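Local coordinates for inositol-1-monophosphatase (Thermotoga maritima, PDB 2P3N), which dephosphorylates inositol 1-phosphate, fructose 1,6-bisphosphate and several other phosphate monoesters with the aid of magnesium ions, at residues 2-6 with 56-60; 11-15 with 95-99. All coordinates share one frame; numbering follows the deposited sequence.

Contact 1. Residues 2-6 with 56-60; sequences DRLDF and FFPDE
The ring of F57 reaches the first turn of helix 2-21 at two flat groups: its CE2 lies over one face of the F6 ring and its CE1 over one face of the R3 guanidinium, whose edge is taken by the carboxylate of E60. Together F6, F56 and F57 form an aromatic cluster, in which the end of helix 40-56 and the loop after it pack on the start of the N-terminal helix of this inositol monophosphatase fold. Between F57 and F6 the geometry is T-shaped: the centroids are 5.1 Å apart, the planes stand at 69°, and CE2 of F57 comes to 3.7 Å from CE2 of F6. F6 turns its ring at the loop because chi1 (164°) sets CG opposite the backbone N; its CE1 also lies 3.9 Å from CD1 of F56, at the end of helix 40-56, the two rings being oblique to each other. On the guanidinium side, CE1 of F57 is 3.6 Å from CZ of R3, above the middle of the group. R3 spans the gap with a chain extended from CG to NE, and Y100 adds a cation-pi contact to it. The salt bridge is end-on, NH1 and NH2 converging on one oxygen of E60 that lies in the guanidinium plane. That oxygen also accepts from NE1 of W76, so a buried carboxylate has donors from both the helix and the neighbouring strand 74-79. OE1 of E60 uses its syn lone pair toward NH1 of R3, at 3.0 Å, and NH2 reaches the same OE1 at 2.9 Å, from 23° out of the carboxylate plane.

Contact 2. Residues 11-15 with 95-99; sequences LRKVG and SISLA
Helix 11-15 runs nearly antiparallel to strand 95-99, their axes 9.2 Å apart at closest and their N-to-C directions 152° apart; the backbones come nearest at L11 and I96, where the CA atoms are 6.4 Å apart. This is helix-on-sheet packing, helix 2-21 lying against an interior strand of the large mixed sheet. The side chains of L11 and I96 lie alongside each other, pointing oppositely, with CD1 of L11 3.5 Å from CG2 of I96. The same methyl presses on the strand backbone, 3.1 Å from O of I96, and reaches CB of L98 at 4.1 Å. I96 carries CD1 at the end of an extended chain (chi2 -179°) into the helix surface, 3.8 Å from CG1 of V14 and 3.6 Å from N of G15, where the helix, at a glycine, has no side chain in the way. An alanine in place of L11 would remove CG and both its methyls and would probably leave I96 and L98 short of packing against the helix. S97 points the other way, next to the magnesium ligand D79. With no hydrogen bond between the segments, aliphatic side chains pack on each other and on backbone atoms, so the join rests on van der Waals fit.

Both contacts use helix 2-21, contact 1 at its first turn and contact 2 further along, with centres 14 Å apart and no atoms touching between them. Contact 2 is core: all six of its touching residues are buried, and its centre is about 12 Å from that of the chain. Contact 1 sits at about 21 Å, with two of six touching residues exposed. The chemistry differs accordingly: rings and a salt bridge at the outer end, aliphatic side chains and backbone inside. Helix 40-56 ties the two together, since I53 touches F6 of contact 1 and L98 of contact 2. Contact 1 lies away from the annotated sites, whereas the strand of contact 2 has the side chain of S97, on its other face, about 8 Å from the bound magnesium ion.

Contact 1. Residues 2-6 with 56-60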
loop_
_atom_site.group_PDB
_atom_site.type_symbol
_atom_site.label_atom_id
_atom_site.label_comp_id
_atom_site.label_asym_id
_atom_site.label_seq_id
_atom_site.Cartn_x
_atom_site.Cartn_y
_atom_site.Cartn_z
ATOM N N ASP A 2 0.414 10.892 -24.333
ATOM C CA ASP A 2 1.252 11.888 -23.686
ATOM C C ASP A 2 0.367 12.487 -22.594
ATOM O O ASP A 2 0.726 12.486 -21.423
ATOM C CB ASP A 2 1.657 12.957 -24.714
ATOM C CG ASP A 2 2.574 14.023 -24.141
ATOM O OD1 ASP A 2 3.586 13.645 -23.512
ATOM O OD2 ASP A 2 2.295 15.233 -24.332
ATOM N N ARG A 3 -0.812 12.958 -22.989
ATOM C CA ARG A 3 -1.745 13.568 -22.059
ATOM C C ARG A 3 -2.179 12.636 -20.937
ATOM O O ARG A 3 -2.152 13.015 -19.769
ATOM C CB ARG A 3 -2.969 14.084 -22.818
ATOM C CG ARG A 3 -2.669 15.299 -23.699
ATOM C CD ARG A 3 -3.857 15.718 -24.580
ATOM N NE ARG A 3 -3.519 16.895 -25.385
ATOM C CZ ARG A 3 -3.781 18.150 -25.036
ATOM N NH1 ARG A 3 -4.406 18.414 -23.896
ATOM N NH2 ARG A 3 -3.385 19.145 -25.814
ATOM N N LEU A 4 -2.582 11.419 -21.281
ATOM C CA LEU A 4 -3.022 10.463 -20.266
ATOM C C LEU A 4 -1.917 10.163 -19.255
ATOM O O LEU A 4 -2.133 10.255 -18.054
ATOM C CB LEU A 4 -3.474 9.157 -20.919
ATOM C CG LEU A 4 -3.879 8.038 -19.960
ATOM C CD1 LEU A 4 -5.214 8.371 -19.289
ATOM C CD2 LEU A 4 -3.989 6.740 -20.737
ATOM N N ASP A 5 -0.736 9.816 -19.757
ATOM C CA ASP A 5 0.413 9.480 -18.921
ATOM C C ASP A 5 0.818 10.642 -18.010
ATOM O O ASP A 5 1.174 10.452 -16.837
ATOM C CB ASP A 5 1.591 9.086 -19.819
ATOM C CG ASP A 5 2.710 8.406 -19.054
ATOM O OD1 ASP A 5 3.887 8.823 -19.191
ATOM O OD2 ASP A 5 2.405 7.447 -18.321
ATOM N N PHE A 6 0.777 11.843 -18.583
ATOM C CA PHE A 6 1.109 13.088 -17.899
ATOM C C PHE A 6 0.154 13.286 -16.732
ATOM O O PHE A 6 0.554 13.654 -15.635
ATOM C CB PHE A 6 0.957 14.247 -18.895
ATOM C CG PHE A 6 0.888 15.607 -18.262
ATOM C CD1 PHE A 6 2.046 16.325 -17.987
ATOM C CD2 PHE A 6 -0.344 16.180 -17.950
ATOM C CE1 PHE A 6 1.977 17.605 -17.408
ATOM C CE2 PHE A 6 -0.429 17.456 -17.370
ATOM C CZ PHE A 6 0.731 18.170 -17.099
ATOM N N PHE A 56 3.185 22.715 -19.704
ATOM C CA PHE A 56 3.274 21.836 -20.869
ATOM C C PHE A 56 2.177 22.038 -21.899
ATOM O O PHE A 56 2.275 21.564 -23.031
ATOM C CB PHE A 56 3.299 20.366 -20.432
ATOM C CG PHE A 56 4.552 19.977 -19.711
ATOM C CD1 PHE A 56 4.684 20.198 -18.341
ATOM C CD2 PHE A 56 5.634 19.452 -20.411
ATOM C CE1 PHE A 56 5.882 19.904 -17.682
ATOM C CE2 PHE A 56 6.834 19.155 -19.761
ATOM C CZ PHE A 56 6.957 19.382 -18.399
ATOM N N PHE A 57 1.130 22.749 -21.512
ATOM C CA PHE A 57 0.022 23.002 -22.424
ATOM C C PHE A 57 -0.258 24.501 -22.418
ATOM O O PHE A 57 -1.388 24.947 -22.195
ATOM C CB PHE A 57 -1.182 22.173 -21.972
ATOM C CG PHE A 57 -0.908 20.689 -21.962
ATOM C CD1 PHE A 57 -1.131 19.917 -23.097
ATOM C CD2 PHE A 57 -0.368 20.077 -20.841
ATOM C CE1 PHE A 57 -0.815 18.557 -23.110
ATOM C CE2 PHE A 57 -0.050 18.722 -20.850
ATOM C CZ PHE A 57 -0.274 17.965 -21.984
ATOM N N PRO A 58 0.791 25.294 -22.695
ATOM C CA PRO A 58 0.816 26.752 -22.748
ATOM C C PRO A 58 -0.476 27.483 -23.085
ATOM O O PRO A 58 -0.994 28.237 -22.257
ATOM C CB PRO A 58 1.921 27.027 -23.756
ATOM C CG PRO A 58 2.893 25.985 -23.424
ATOM C CD PRO A 58 2.029 24.755 -23.290
ATOM N N ASP A 59 -1.003 27.279 -24.284
ATOM C CA ASP A 59 -2.214 27.998 -24.655
ATOM C C ASP A 59 -3.482 27.160 -24.657
ATOM O O ASP A 59 -4.213 27.111 -25.649
ATOM C CB ASP A 59 -2.027 28.710 -26.016
ATOM C CG ASP A 59 -1.504 27.781 -27.116
ATOM O OD1 ASP A 59 -2.218 26.815 -27.471
ATOM O OD2 ASP A 59 -0.383 28.021 -27.627
ATOM N N GLU A 60 -3.739 26.498 -23.538
ATOM C CA GLU A 60 -4.936 25.683 -23.404
ATOM C C GLU A 60 -5.648 26.171 -22.156
ATOM O O GLU A 60 -5.013 26.726 -21.260
ATOM C CB GLU A 60 -4.552 24.204 -23.334
ATOM C CG GLU A 60 -4.008 23.738 -24.685
ATOM C CD GLU A 60 -3.589 22.283 -24.727
ATOM O OE1 GLU A 60 -4.347 21.429 -24.219
ATOM O OE2 GLU A 60 -2.509 21.999 -25.293
#

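Contact 2. Residues 11-15 with 95-99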
loop_
_atom_site.group_PDB
_atom_site.type_symbol
_atom_site.label_atom_id
_atom_site.label_comp_id
_atom_site.label_asym_id
_atom_site.label_seq_id
_atom_site.Cartn_x
_atom_site.Cartn_y
_atom_site.Cartn_z
ATOM N N LEU A 11 -1.250 13.489 -11.069
ATOM C CA LEU A 11 -2.149 13.269 -9.953
ATOM C C LEU A 11 -1.530 12.345 -8.920
ATOM O O LEU A 11 -1.825 12.455 -7.736
ATOM C CB LEU A 11 -3.486 12.695 -10.432
ATOM C CG LEU A 11 -4.338 13.555 -11.372
ATOM C CD1 LEU A 11 -5.773 13.428 -10.937
ATOM C CD2 LEU A 11 -3.902 15.008 -11.355
ATOM N N ARG A 12 -0.671 11.436 -9.373
ATOM C CA ARG A 12 -0.024 10.514 -8.458
ATOM C C ARG A 12 0.995 11.240 -7.605
ATOM O O ARG A 12 1.193 10.894 -6.445
ATOM C CB ARG A 12 0.627 9.361 -9.220
ATOM C CG ARG A 12 -0.337 8.214 -9.498
ATOM C CD ARG A 12 0.263 7.121 -10.354
ATOM N NE ARG A 12 -0.651 5.989 -10.447
ATOM C CZ ARG A 12 -0.415 4.879 -11.141
ATOM N NH1 ARG A 12 0.715 4.737 -11.822
ATOM N NH2 ARG A 12 -1.312 3.898 -11.147
ATOM N N LYS A 13 1.617 12.268 -8.169
ATOM C CA LYS A 13 2.616 13.050 -7.449
ATOM C C LYS A 13 1.914 13.985 -6.452
ATOM O O LYS A 13 2.254 14.032 -5.267
ATOM C CB LYS A 13 3.444 13.870 -8.441
ATOM C CG LYS A 13 4.628 14.615 -7.841
ATOM C CD LYS A 13 5.090 15.703 -8.804
ATOM C CE LYS A 13 6.375 16.409 -8.349
ATOM N NZ LYS A 13 7.599 15.564 -8.496
ATOM N N VAL A 14 0.927 14.722 -6.942
ATOM C CA VAL A 14 0.181 15.634 -6.096
ATOM C C VAL A 14 -0.522 14.858 -4.981
ATOM O O VAL A 14 -0.659 15.347 -3.855
ATOM C CB VAL A 14 -0.858 16.413 -6.927
ATOM C CG1 VAL A 14 -1.612 17.388 -6.044
ATOM C CG2 VAL A 14 -0.160 17.152 -8.060
ATOM N N GLY A 15 -0.956 13.642 -5.288
ATOM C CA GLY A 15 -1.630 12.834 -4.286
ATOM C C GLY A 15 -0.840 12.742 -3.002
ATOM O O GLY A 15 -1.415 12.677 -1.909
ATOM N N SER A 95 -10.331 12.074 -3.710
ATOM C CA SER A 95 -9.512 11.902 -4.895
ATOM C C SER A 95 -9.209 13.209 -5.610
ATOM O O SER A 95 -9.710 14.274 -5.237
ATOM C CB SER A 95 -10.221 10.955 -5.861
ATOM O OG SER A 95 -11.551 11.378 -6.104
ATOM N N ILE A 96 -8.360 13.109 -6.630
ATOM C CA ILE A 96 -7.983 14.245 -7.459
ATOM C C ILE A 96 -8.511 13.892 -8.834
ATOM O O ILE A 96 -8.319 12.781 -9.308
ATOM C CB ILE A 96 -6.462 14.417 -7.584
ATOM C CG1 ILE A 96 -5.797 14.419 -6.205
ATOM C CG2 ILE A 96 -6.160 15.730 -8.276
ATOM C CD1 ILE A 96 -4.269 14.620 -6.291
ATOM N N SER A 97 -9.172 14.829 -9.488
ATOM C CA SER A 97 -9.713 14.520 -10.793
ATOM C C SER A 97 -9.208 15.465 -11.880
ATOM O O SER A 97 -9.081 16.675 -11.667
ATOM C CB SER A 97 -11.238 14.538 -10.726
ATOM O OG SER A 97 -11.798 13.842 -11.821
ATOM N N LEU A 98 -8.901 14.882 -13.039
ATOM C CA LEU A 98 -8.410 15.628 -14.195
ATOM C C LEU A 98 -9.010 15.102 -15.492
ATOM O O LEU A 98 -8.719 13.980 -15.904
ATOM C CB LEU A 98 -6.879 15.539 -14.303
ATOM C CG LEU A 98 -6.282 16.407 -15.419
ATOM C CD1 LEU A 98 -6.584 17.883 -15.124
ATOM C CD2 LEU A 98 -4.780 16.204 -15.511
ATOM N N ALA A 99 -9.850 15.911 -16.130
ATOM C CA ALA A 99 -10.451 15.527 -17.403
ATOM C C ALA A 99 -9.963 16.497 -18.465
ATOM O O ALA A 99 -9.774 17.679 -18.181
ATOM C CB ALA A 99 -11.977 15.581 -17.318
#